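Local coordinates for protein Sso-CP2 metallo-carboxypetidase (Sulfolobus solfataricus, PDB 4MMO) that probably cleaves peptides as a zinc-dependent carboxypeptidase of the M20 metallopeptidase family, at residues K180-V185 with L308-V313. Numbering follows the deposited sequence.
With SO4 (sulfate ion), chain D.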
loop_
_atom_site.group_PDB
_atom_site.type_symbol
_atom_site.label_atom_id
_atom_site.label_comp_id
_atom_site.label_asym_id
_atom_site.label_seq_id
_atom_site.Cartn_x
_atom_site.Cartn_y
_atom_site.Cartn_z
ATOM N N LYS A 180 -19.793 17.699 -6.057
ATOM C CA LYS A 180 -19.523 16.541 -6.888
ATOM C C LYS A 180 -20.066 15.307 -6.183
ATOM O O LYS A 180 -20.163 15.278 -4.955
ATOM C CB LYS A 180 -18.027 16.396 -7.144
ATOM C CG LYS A 180 -17.463 17.435 -8.103
ATOM C CD LYS A 180 -16.079 17.039 -8.578
ATOM C CE LYS A 180 -15.412 18.143 -9.375
ATOM N NZ LYS A 180 -14.053 17.727 -9.838
ATOM N N GLY A 181 -20.441 14.301 -6.965
ATOM C CA GLY A 181 -20.912 13.045 -6.417
ATOM C C GLY A 181 -19.740 12.194 -5.981
ATOM O O GLY A 181 -18.589 12.619 -6.087
ATOM N N LEU A 182 -20.024 10.985 -5.504
ATOM C CA LEU A 182 -18.974 10.131 -4.976
ATOM C C LEU A 182 -19.311 8.647 -5.040
ATOM O O LEU A 182 -20.456 8.247 -4.841
ATOM C CB LEU A 182 -18.667 10.526 -3.531
ATOM C CG LEU A 182 -17.465 9.847 -2.873
ATOM C CD1 LEU A 182 -16.190 10.065 -3.672
ATOM C CD2 LEU A 182 -17.300 10.382 -1.466
ATOM N N LEU A 183 -18.286 7.845 -5.315
ATOM C CA LEU A 183 -18.379 6.392 -5.276
ATOM C C LEU A 183 -17.067 5.824 -4.743
ATOM O O LEU A 183 -16.044 5.894 -5.422
ATOM C CB LEU A 183 -18.652 5.837 -6.679
ATOM C CG LEU A 183 -18.698 4.308 -6.791
ATOM C CD1 LEU A 183 -19.896 3.750 -6.039
ATOM C CD2 LEU A 183 -18.718 3.857 -8.244
ATOM N N TYR A 184 -17.092 5.286 -3.523
ATOM C CA TYR A 184 -15.944 4.570 -2.973
ATOM C C TYR A 184 -16.016 3.113 -3.395
ATOM O O TYR A 184 -17.079 2.499 -3.341
ATOM C CB TYR A 184 -15.916 4.620 -1.443
ATOM C CG TYR A 184 -15.558 5.954 -0.838
ATOM C CD1 TYR A 184 -14.340 6.559 -1.116
ATOM C CD2 TYR A 184 -16.426 6.595 0.040
ATOM C CE1 TYR A 184 -14.005 7.778 -0.555
ATOM C CE2 TYR A 184 -16.098 7.812 0.612
ATOM C CZ TYR A 184 -14.885 8.397 0.312
ATOM O OH TYR A 184 -14.559 9.610 0.876
ATOM N N VAL A 185 -14.879 2.560 -3.797
ATOM C CA VAL A 185 -14.810 1.161 -4.193
ATOM C C VAL A 185 -13.528 0.528 -3.678
ATOM O O VAL A 185 -12.465 1.153 -3.689
ATOM C CB VAL A 185 -14.877 1.012 -5.723
ATOM C CG1 VAL A 185 -14.573 -0.423 -6.154
ATOM C CG2 VAL A 185 -16.243 1.433 -6.228
ATOM N N LEU A 308 -10.545 2.825 -4.464
ATOM C CA LEU A 308 -10.785 3.845 -5.476
ATOM C C LEU A 308 -11.924 4.753 -5.048
ATOM O O LEU A 308 -12.910 4.293 -4.467
ATOM C CB LEU A 308 -11.156 3.197 -6.812
ATOM C CG LEU A 308 -10.252 2.076 -7.325
ATOM C CD1 LEU A 308 -10.916 1.366 -8.494
ATOM C CD2 LEU A 308 -8.898 2.624 -7.733
ATOM N N ASP A 309 -11.780 6.043 -5.331
ATOM C CA ASP A 309 -12.883 6.979 -5.194
ATOM C C ASP A 309 -13.104 7.666 -6.536
ATOM O O ASP A 309 -12.151 8.099 -7.188
ATOM C CB ASP A 309 -12.613 7.994 -4.075
ATOM C CG ASP A 309 -11.570 9.028 -4.455
ATOM O OD1 ASP A 309 -10.374 8.679 -4.507
ATOM O OD2 ASP A 309 -11.945 10.199 -4.689
ATOM N N PHE A 310 -14.365 7.720 -6.958
ATOM C CA PHE A 310 -14.756 8.413 -8.178
ATOM C C PHE A 310 -15.513 9.675 -7.793
ATOM O O PHE A 310 -16.547 9.590 -7.136
ATOM C CB PHE A 310 -15.692 7.550 -9.030
ATOM C CG PHE A 310 -15.066 6.290 -9.576
ATOM C CD1 PHE A 310 -14.989 5.143 -8.805
ATOM C CD2 PHE A 310 -14.595 6.247 -10.878
ATOM C CE1 PHE A 310 -14.431 3.982 -9.316
ATOM C CE2 PHE A 310 -14.039 5.092 -11.392
ATOM C CZ PHE A 310 -13.958 3.957 -10.609
ATOM N N ARG A 311 -15.008 10.840 -8.191
ATOM C CA ARG A 311 -15.751 12.084 -8.009
ATOM C C ARG A 311 -16.595 12.305 -9.250
ATOM O O ARG A 311 -16.096 12.205 -10.370
ATOM C CB ARG A 311 -14.811 13.266 -7.801
ATOM C CG ARG A 311 -13.876 13.114 -6.625
ATOM C CD ARG A 311 -14.596 13.269 -5.303
ATOM N NE ARG A 311 -13.685 13.027 -4.189
ATOM C CZ ARG A 311 -13.890 13.435 -2.943
ATOM N NH1 ARG A 311 -14.980 14.122 -2.628
ATOM N NH2 ARG A 311 -12.994 13.161 -2.006
ATOM N N LEU A 312 -17.872 12.608 -9.048
ATOM C CA LEU A 312 -18.832 12.668 -10.142
ATOM C C LEU A 312 -19.404 14.066 -10.338
ATOM O O LEU A 312 -19.414 14.884 -9.417
ATOM C CB LEU A 312 -19.966 11.681 -9.872
ATOM C CG LEU A 312 -19.508 10.243 -9.618
ATOM C CD1 LEU A 312 -20.673 9.377 -9.166
ATOM C CD2 LEU A 312 -18.860 9.669 -10.871
ATOM N N VAL A 313 -19.881 14.328 -11.551
ATOM C CA VAL A 313 -20.493 15.603 -11.893
ATOM C C VAL A 313 -21.825 15.328 -12.582
ATOM O O VAL A 313 -22.046 14.219 -13.067
ATOM C CB VAL A 313 -19.581 16.438 -12.818
ATOM C CG1 VAL A 313 -18.249 16.712 -12.138
ATOM C CG2 VAL A 313 -19.358 15.728 -14.149
HETATM S S SO4 D . -15.263 15.512 1.048
HETATM O O1 SO4 D . -14.286 14.492 1.408
HETATM O O2 SO4 D . -16.365 15.524 2.025
HETATM O O3 SO4 D . -14.501 16.764 0.950
HETATM O O4 SO4 D . -15.838 15.228 -0.262
#
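R311 and L182 face each other as a non-hydrogen-bonded pair of an antiparallel ladder, and the arginine can be traced outward atom by atom. Its CB lies 4.1 Å from CD of K180, and its CD packs 3.9 Å from CD1 of L182. A bend at chi2 (-73°) folds the chain along L182, whose CD1 then sits over one face of the guanidinium, 3.8 Å above its plane. NE makes a long, weak hydrogen bond to OD2 of D309 (3.4 Å), part of a salt bridge, while NH1, at the guanidinium edge, donates to O4 of a sulfate, probably from the crystallisation liquor, at 2.7 Å and 161°. NH2 and D309 OD2 both bond S198 OG of the second subunit, whose H197 also binds the sulfate, so partners from both chains fix the group's rotation. D309 OD1 accepts from N283 ND2, and its CB lies 3.7 Å from CD1 of Y184. On the reverse face, CD2 of L183 meets CD1 of F310, near helix 318-331. Six backbone hydrogen bonds join G181-L312, L183-F310 and V185-L308, with strand directions 165° apart. This antiparallel pairing belongs to the M20 dimerisation domain: the face bearing L182, Y184, D309 and R311 meets the second subunit, and R311's side chain lies about 11 Å from zinc.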